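Local coordinates for SnoaL-like domain-containing protein (PDB 4LMI), which is of unknown function but, as a SnoaL-like member of the NTF2 clan, is a putative ketosteroid isomerase, at residues B[12-17]-B[70-75]. Numbering follows the deposited sequence.
Sequences ALARKY and TRLLAD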
loop_
_atom_site.group_PDB
_atom_site.type_symbol
_atom_site.label_atom_id
_atom_site.label_comp_id
_atom_site.label_asym_id
_atom_site.label_seq_id
_atom_site.Cartn_x
_atom_site.Cartn_y
_atom_site.Cartn_z
ATOM N N ALA B 12 -11.501 10.658 -8.572
ATOM C CA ALA B 12 -11.801 12.032 -8.170
ATOM C C ALA B 12 -12.040 12.115 -6.664
ATOM O O ALA B 12 -11.571 13.055 -6.006
ATOM C CB ALA B 12 -13.009 12.566 -8.938
ATOM N N LEU B 13 -12.740 11.120 -6.114
ATOM C CA LEU B 13 -13.057 11.130 -4.693
ATOM C C LEU B 13 -11.810 10.921 -3.822
ATOM O O LEU B 13 -11.643 11.612 -2.814
ATOM C CB LEU B 13 -14.154 10.109 -4.361
ATOM C CG LEU B 13 -14.671 10.104 -2.915
ATOM C CD1 LEU B 13 -15.344 11.422 -2.551
ATOM C CD2 LEU B 13 -15.631 8.947 -2.693
ATOM N N ALA B 14 -10.942 9.989 -4.218
ATOM C CA ALA B 14 -9.671 9.747 -3.507
ATOM C C ALA B 14 -8.795 10.995 -3.498
ATOM O O ALA B 14 -8.168 11.313 -2.482
ATOM C CB ALA B 14 -8.915 8.582 -4.126
ATOM N N ARG B 15 -8.744 11.694 -4.632
ATOM C CA ARG B 15 -7.985 12.942 -4.714
ATOM C C ARG B 15 -8.533 13.974 -3.722
ATOM O O ARG B 15 -7.762 14.603 -2.985
ATOM C CB ARG B 15 -7.961 13.488 -6.156
ATOM C CG ARG B 15 -7.173 14.782 -6.328
ATOM C CD ARG B 15 -5.684 14.600 -6.043
ATOM N NE ARG B 15 -5.038 13.746 -7.042
ATOM C CZ ARG B 15 -3.751 13.407 -7.037
ATOM N NH1 ARG B 15 -2.944 13.845 -6.075
ATOM N NH2 ARG B 15 -3.274 12.623 -7.997
ATOM N N LYS B 16 -9.858 14.132 -3.702
ATOM C CA LYS B 16 -10.527 15.072 -2.798
ATOM C C LYS B 16 -10.327 14.716 -1.325
ATOM O O LYS B 16 -10.174 15.604 -0.482
ATOM C CB LYS B 16 -12.020 15.163 -3.120
ATOM C CG LYS B 16 -12.332 15.962 -4.372
ATOM C CD LYS B 16 -13.805 16.331 -4.449
ATOM C CE LYS B 16 -14.149 16.964 -5.789
ATOM N NZ LYS B 16 -14.006 16.004 -6.918
ATOM N N TYR B 17 -10.339 13.420 -1.025
ATOM C CA TYR B 17 -10.125 12.930 0.343
ATOM C C TYR B 17 -8.773 13.416 0.866
ATOM O O TYR B 17 -8.684 13.989 1.959
ATOM C CB TYR B 17 -10.229 11.400 0.379
ATOM C CG TYR B 17 -9.842 10.755 1.692
ATOM C CD1 TYR B 17 -8.507 10.465 1.978
ATOM C CD2 TYR B 17 -10.812 10.399 2.633
ATOM C CE1 TYR B 17 -8.144 9.867 3.173
ATOM C CE2 TYR B 17 -10.457 9.794 3.834
ATOM C CZ TYR B 17 -9.121 9.531 4.093
ATOM O OH TYR B 17 -8.750 8.933 5.269
ATOM N N THR B 70 1.877 10.548 -3.726
ATOM C CA THR B 70 2.944 10.099 -4.635
ATOM C C THR B 70 2.444 9.112 -5.687
ATOM O O THR B 70 2.972 9.060 -6.805
ATOM C CB THR B 70 4.132 9.485 -3.868
ATOM O OG1 THR B 70 3.649 8.524 -2.917
ATOM C CG2 THR B 70 4.897 10.573 -3.136
ATOM N N ARG B 71 1.438 8.322 -5.320
ATOM C CA ARG B 71 0.760 7.435 -6.262
ATOM C C ARG B 71 -0.713 7.453 -5.940
ATOM O O ARG B 71 -1.096 7.557 -4.770
ATOM C CB ARG B 71 1.249 5.990 -6.147
ATOM C CG ARG B 71 2.738 5.764 -6.339
ATOM C CD ARG B 71 3.055 4.294 -6.127
ATOM N NE ARG B 71 4.487 4.012 -6.118
ATOM C CZ ARG B 71 5.305 4.229 -5.090
ATOM N NH1 ARG B 71 4.846 4.751 -3.961
ATOM N NH2 ARG B 71 6.598 3.922 -5.199
ATOM N N LEU B 72 -1.538 7.347 -6.975
ATOM C CA LEU B 72 -2.976 7.228 -6.780
ATOM C C LEU B 72 -3.563 6.285 -7.825
ATOM O O LEU B 72 -3.641 6.622 -9.008
ATOM C CB LEU B 72 -3.656 8.607 -6.820
ATOM C CG LEU B 72 -5.066 8.735 -6.217
ATOM C CD1 LEU B 72 -5.394 10.189 -5.914
ATOM C CD2 LEU B 72 -6.146 8.128 -7.110
ATOM N N LEU B 73 -3.965 5.097 -7.381
ATOM C CA LEU B 73 -4.603 4.124 -8.264
ATOM C C LEU B 73 -6.081 4.012 -7.937
ATOM O O LEU B 73 -6.456 3.998 -6.764
ATOM C CB LEU B 73 -3.935 2.751 -8.139
ATOM C CG LEU B 73 -2.541 2.560 -8.744
ATOM C CD1 LEU B 73 -1.459 3.270 -7.937
ATOM C CD2 LEU B 73 -2.238 1.070 -8.832
ATOM N N ALA B 74 -6.911 3.948 -8.976
ATOM C CA ALA B 74 -8.353 3.732 -8.829
ATOM C C ALA B 74 -8.772 2.540 -9.682
ATOM O O ALA B 74 -8.307 2.383 -10.813
ATOM C CB ALA B 74 -9.127 4.978 -9.245
ATOM N N ASP B 75 -9.648 1.705 -9.133
ATOM C CA ASP B 75 -10.083 0.469 -9.782
ATOM C C ASP B 75 -11.478 0.171 -9.248
ATOM O O ASP B 75 -11.623 -0.327 -8.130
ATOM C CB ASP B 75 -9.095 -0.657 -9.438
ATOM C CG ASP B 75 -9.482 -2.020 -10.023
ATOM O OD1 ASP B 75 -10.455 -2.138 -10.805
ATOM O OD2 ASP B 75 -8.779 -2.999 -9.688
#
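The N-terminal helix 6-22 packs on the curved sheet of an NTF2-like fold, and here it meets strand 65-75, at one edge of the sheet within this chain, through one leucine, L72, which is shared between A14 and R15. The fork of L72 divides the work: CD2 lies 4.1 Å from A14 CB on the buried side, while CD1 turns to R15 and comes within 3.7 Å of its NE. That methyl sits over one face of the R15 guanidinium, 3.6 Å above the plane and displaced toward its rim, so the charged group is touched over its flat surface. R15 gets there by leaving the helix with CG anti to the backbone N (chi1 -179°) and then bending at both chi2 and chi3, which folds the chain across the leucine. In this cone-shaped α+β architecture the helix lies against the concave side of the sheet, and the neighbouring strand 78-87 continues the apolar layer, where A79 touches A14 and V81 touches L72. R11, one turn before R15 on the helix, also touches L72. L73, which points away from the helix, packs on A79 of the second subunit.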